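Long-range contact in centrosomal protein of 104 kDa (Homo sapiens, PDB 5LPH), which is required for ciliogenesis and for structural integrity at the ciliary tip, and binds tubulin and the kinase Nek1: residues R98-D103 with V144-R148. Coordinates in Å, arbitrary orientation, origin at the centre of the assembly. Residues are numbered along the deposited sequence.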
ATOM      1  N   ARG A  98       8.344  -7.239  -5.431  1.00 43.91           N
ATOM      2  CA  ARG A  98       6.959  -7.193  -5.903  1.00 46.00           C
ATOM      3  C   ARG A  98       6.304  -8.577  -6.017  1.00 45.25           C
ATOM      4  O   ARG A  98       5.147  -8.749  -5.648  1.00 45.46           O
ATOM      5  CB  ARG A  98       6.905  -6.467  -7.253  1.00 47.22           C
ATOM      6  CG  ARG A  98       5.520  -6.234  -7.824  1.00 49.31           C
ATOM      7  CD  ARG A  98       5.617  -5.560  -9.178  1.00 50.94           C
ATOM      8  NE  ARG A  98       4.382  -5.701  -9.948  1.00 51.74           N
ATOM      9  CZ  ARG A  98       3.339  -4.871  -9.904  1.00 55.74           C
ATOM     10  NH1 ARG A  98       3.335  -3.799  -9.108  1.00 59.00           N
ATOM     11  NH2 ARG A  98       2.279  -5.112 -10.670  1.00 56.09           N
ATOM     12  N   ARG A  99       7.033  -9.552  -6.544  1.00 46.84           N
ATOM     13  CA  ARG A  99       6.490 -10.907  -6.683  1.00 48.81           C
ATOM     14  C   ARG A  99       6.471 -11.643  -5.327  1.00 44.91           C
ATOM     15  O   ARG A  99       5.487 -12.309  -4.999  1.00 42.99           O
ATOM     16  CB  ARG A  99       7.179 -11.653  -7.829  1.00 51.68           C
ATOM     17  CG  ARG A  99       8.619 -12.069  -7.646  1.00 55.76           C
ATOM     18  CD  ARG A  99       9.063 -12.981  -8.779  1.00 58.95           C
ATOM     19  NE  ARG A  99       8.716 -14.395  -8.561  1.00 59.42           N
ATOM     20  CZ  ARG A  99       7.731 -15.079  -9.162  1.00 60.51           C
ATOM     21  NH1 ARG A  99       6.924 -14.524 -10.069  1.00 61.25           N
ATOM     22  NH2 ARG A  99       7.558 -16.364  -8.851  1.00 60.88           N
ATOM     23  N   ALA A 100       7.501 -11.427  -4.510  1.00 41.35           N
ATOM     24  CA  ALA A 100       7.579 -12.025  -3.173  1.00 40.14           C
ATOM     25  C   ALA A 100       6.541 -11.498  -2.167  1.00 40.65           C
ATOM     26  O   ALA A 100       6.228 -12.190  -1.197  1.00 38.82           O
ATOM     27  CB  ALA A 100       8.977 -11.865  -2.603  1.00 39.38           C
ATOM     28  N   ILE A 101       6.006 -10.296  -2.392  1.00 39.17           N
ATOM     29  CA  ILE A 101       4.871  -9.797  -1.603  1.00 38.18           C
ATOM     30  C   ILE A 101       3.623 -10.677  -1.784  1.00 37.80           C
ATOM     31  O   ILE A 101       2.800 -10.767  -0.873  1.00 37.04           O
ATOM     32  CB  ILE A 101       4.578  -8.301  -1.900  1.00 37.84           C
ATOM     33  CG1 ILE A 101       5.683  -7.430  -1.289  1.00 38.26           C
ATOM     34  CG2 ILE A 101       3.243  -7.862  -1.315  1.00 37.91           C
ATOM     35  CD1 ILE A 101       5.748  -6.018  -1.841  1.00 38.97           C
ATOM     36  N   LYS A 102       3.491 -11.332  -2.937  1.00 38.78           N
ATOM     37  CA  LYS A 102       2.409 -12.303  -3.172  1.00 41.58           C
ATOM     38  C   LYS A 102       2.736 -13.752  -2.741  1.00 39.63           C
ATOM     39  O   LYS A 102       2.008 -14.670  -3.115  1.00 39.83           O
ATOM     40  CB  LYS A 102       1.995 -12.285  -4.658  1.00 45.71           C
ATOM     41  CG  LYS A 102       1.165 -11.077  -5.070  1.00 50.16           C
ATOM     42  CD  LYS A 102       1.006 -10.975  -6.585  1.00 54.05           C
ATOM     43  CE  LYS A 102       2.242 -10.367  -7.243  1.00 57.14           C
ATOM     44  NZ  LYS A 102       2.064 -10.088  -8.698  1.00 59.18           N
ATOM     45  N   ASP A 103       3.792 -13.975  -1.954  1.00 38.44           N
ATOM     46  CA  ASP A 103       4.230 -15.351  -1.669  1.00 40.11           C
ATOM     47  C   ASP A 103       3.232 -16.113  -0.795  1.00 38.99           C
ATOM     48  O   ASP A 103       2.586 -15.531   0.072  1.00 40.42           O
ATOM     49  CB  ASP A 103       5.620 -15.400  -1.017  1.00 40.37           C
ATOM     50  CG  ASP A 103       6.334 -16.720  -1.274  1.00 42.85           C
ATOM     51  OD1 ASP A 103       6.976 -16.840  -2.344  1.00 42.47           O
ATOM     52  OD2 ASP A 103       6.250 -17.642  -0.427  1.00 43.34           O
ATOM     53  N   VAL A 144       0.330  -3.918  -4.666  1.00 43.89           N
ATOM     54  CA  VAL A 144       0.398  -5.361  -4.459  1.00 44.18           C
ATOM     55  C   VAL A 144       0.260  -5.671  -2.966  1.00 43.40           C
ATOM     56  O   VAL A 144      -0.371  -6.657  -2.580  1.00 41.77           O
ATOM     57  CB  VAL A 144       1.716  -5.947  -5.007  1.00 45.80           C
ATOM     58  CG1 VAL A 144       1.749  -7.454  -4.817  1.00 46.95           C
ATOM     59  CG2 VAL A 144       1.866  -5.612  -6.487  1.00 46.62           C
ATOM     60  N   LEU A 145       0.849  -4.817  -2.136  1.00 42.34           N
ATOM     61  CA  LEU A 145       0.736  -4.946  -0.691  1.00 43.28           C
ATOM     62  C   LEU A 145      -0.696  -4.710  -0.194  1.00 43.32           C
ATOM     63  O   LEU A 145      -1.135  -5.373   0.749  1.00 42.78           O
ATOM     64  CB  LEU A 145       1.718  -3.993  -0.012  1.00 45.07           C
ATOM     65  CG  LEU A 145       2.186  -4.295   1.409  1.00 48.32           C
ATOM     66  CD1 LEU A 145       2.591  -5.746   1.635  1.00 50.75           C
ATOM     67  CD2 LEU A 145       3.355  -3.390   1.730  1.00 49.95           C
ATOM     68  N   LEU A 146      -1.423  -3.794  -0.840  1.00 44.28           N
ATOM     69  CA  LEU A 146      -2.847  -3.568  -0.531  1.00 45.24           C
ATOM     70  C   LEU A 146      -3.727  -4.778  -0.837  1.00 44.32           C
ATOM     71  O   LEU A 146      -4.689  -5.016  -0.116  1.00 43.92           O
ATOM     72  CB  LEU A 146      -3.418  -2.344  -1.261  1.00 45.57           C
ATOM     73  CG  LEU A 146      -3.219  -0.972  -0.612  1.00 46.76           C
ATOM     74  CD1 LEU A 146      -3.648   0.104  -1.604  1.00 47.08           C
ATOM     75  CD2 LEU A 146      -3.992  -0.840   0.697  1.00 45.14           C
ATOM     76  N   THR A 147      -3.416  -5.522  -1.899  1.00 43.72           N
ATOM     77  CA  THR A 147      -4.112  -6.789  -2.178  1.00 44.63           C
ATOM     78  C   THR A 147      -3.950  -7.804  -1.034  1.00 43.09           C
ATOM     79  O   THR A 147      -4.903  -8.509  -0.712  1.00 42.00           O
ATOM     80  CB  THR A 147      -3.684  -7.451  -3.505  1.00 45.97           C
ATOM     81  OG1 THR A 147      -2.266  -7.611  -3.528  1.00 49.41           O
ATOM     82  CG2 THR A 147      -4.133  -6.621  -4.697  1.00 45.57           C
ATOM     83  N   ARG A 148      -2.771  -7.846  -0.404  1.00 42.28           N
ATOM     84  CA  ARG A 148      -2.545  -8.713   0.765  1.00 42.62           C
ATOM     85  C   ARG A 148      -3.305  -8.296   2.037  1.00 43.37           C
ATOM     86  O   ARG A 148      -3.405  -9.099   2.970  1.00 41.77           O
ATOM     87  CB  ARG A 148      -1.047  -8.847   1.104  1.00 43.05           C
ATOM     88  CG  ARG A 148      -0.134  -9.436   0.025  1.00 43.25           C
ATOM     89  CD  ARG A 148      -0.648 -10.705  -0.648  1.00 43.27           C
ATOM     90  NE  ARG A 148      -0.876 -11.834   0.264  1.00 44.50           N
ATOM     91  CZ  ARG A 148       0.044 -12.705   0.697  1.00 43.59           C
ATOM     92  NH1 ARG A 148       1.325 -12.609   0.353  1.00 43.83           N
ATOM     93  NH2 ARG A 148      -0.326 -13.693   1.505  1.00 43.72           N
TER
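Start at R148, whose NH1 donates a hydrogen bond of 2.7 Å to the backbone O of I101 and a second, weak one of 3.2 Å to the O of D103. Both acceptors lie in the type I turn A100-D103, where the chain leaves helix 83-100 for helix 106-126, so the arginine ties the C-terminal region of helix 131-147 to an inter-helix turn in this all-helical TOG domain built of HEAT repeats. The same guanidinium makes a salt bridge with D151 through NH2 and a cation-pi contact with the ring of F109, while the D103 carboxylate forms a salt bridge with R63 and a hydrogen bond to the backbone N of V105.

Next to these bonds lies the apolar part. I101 CG2 sits between V144 CG1, at 3.8 Å, and L145 CD1, at 3.7 Å, so the turn after helix 83-100 packs on helix 131-147; L145 also touches helix 106-126 and helix 154-169. K102 lays its aliphatic stem on V144, CG to CG1 at 3.7 Å. One turn back, R98 hydrogen-bonds to the backbone O of R140 through NH1, and V144 CG2 packs over one face of its guanidinium, 3.5 Å from that NH1.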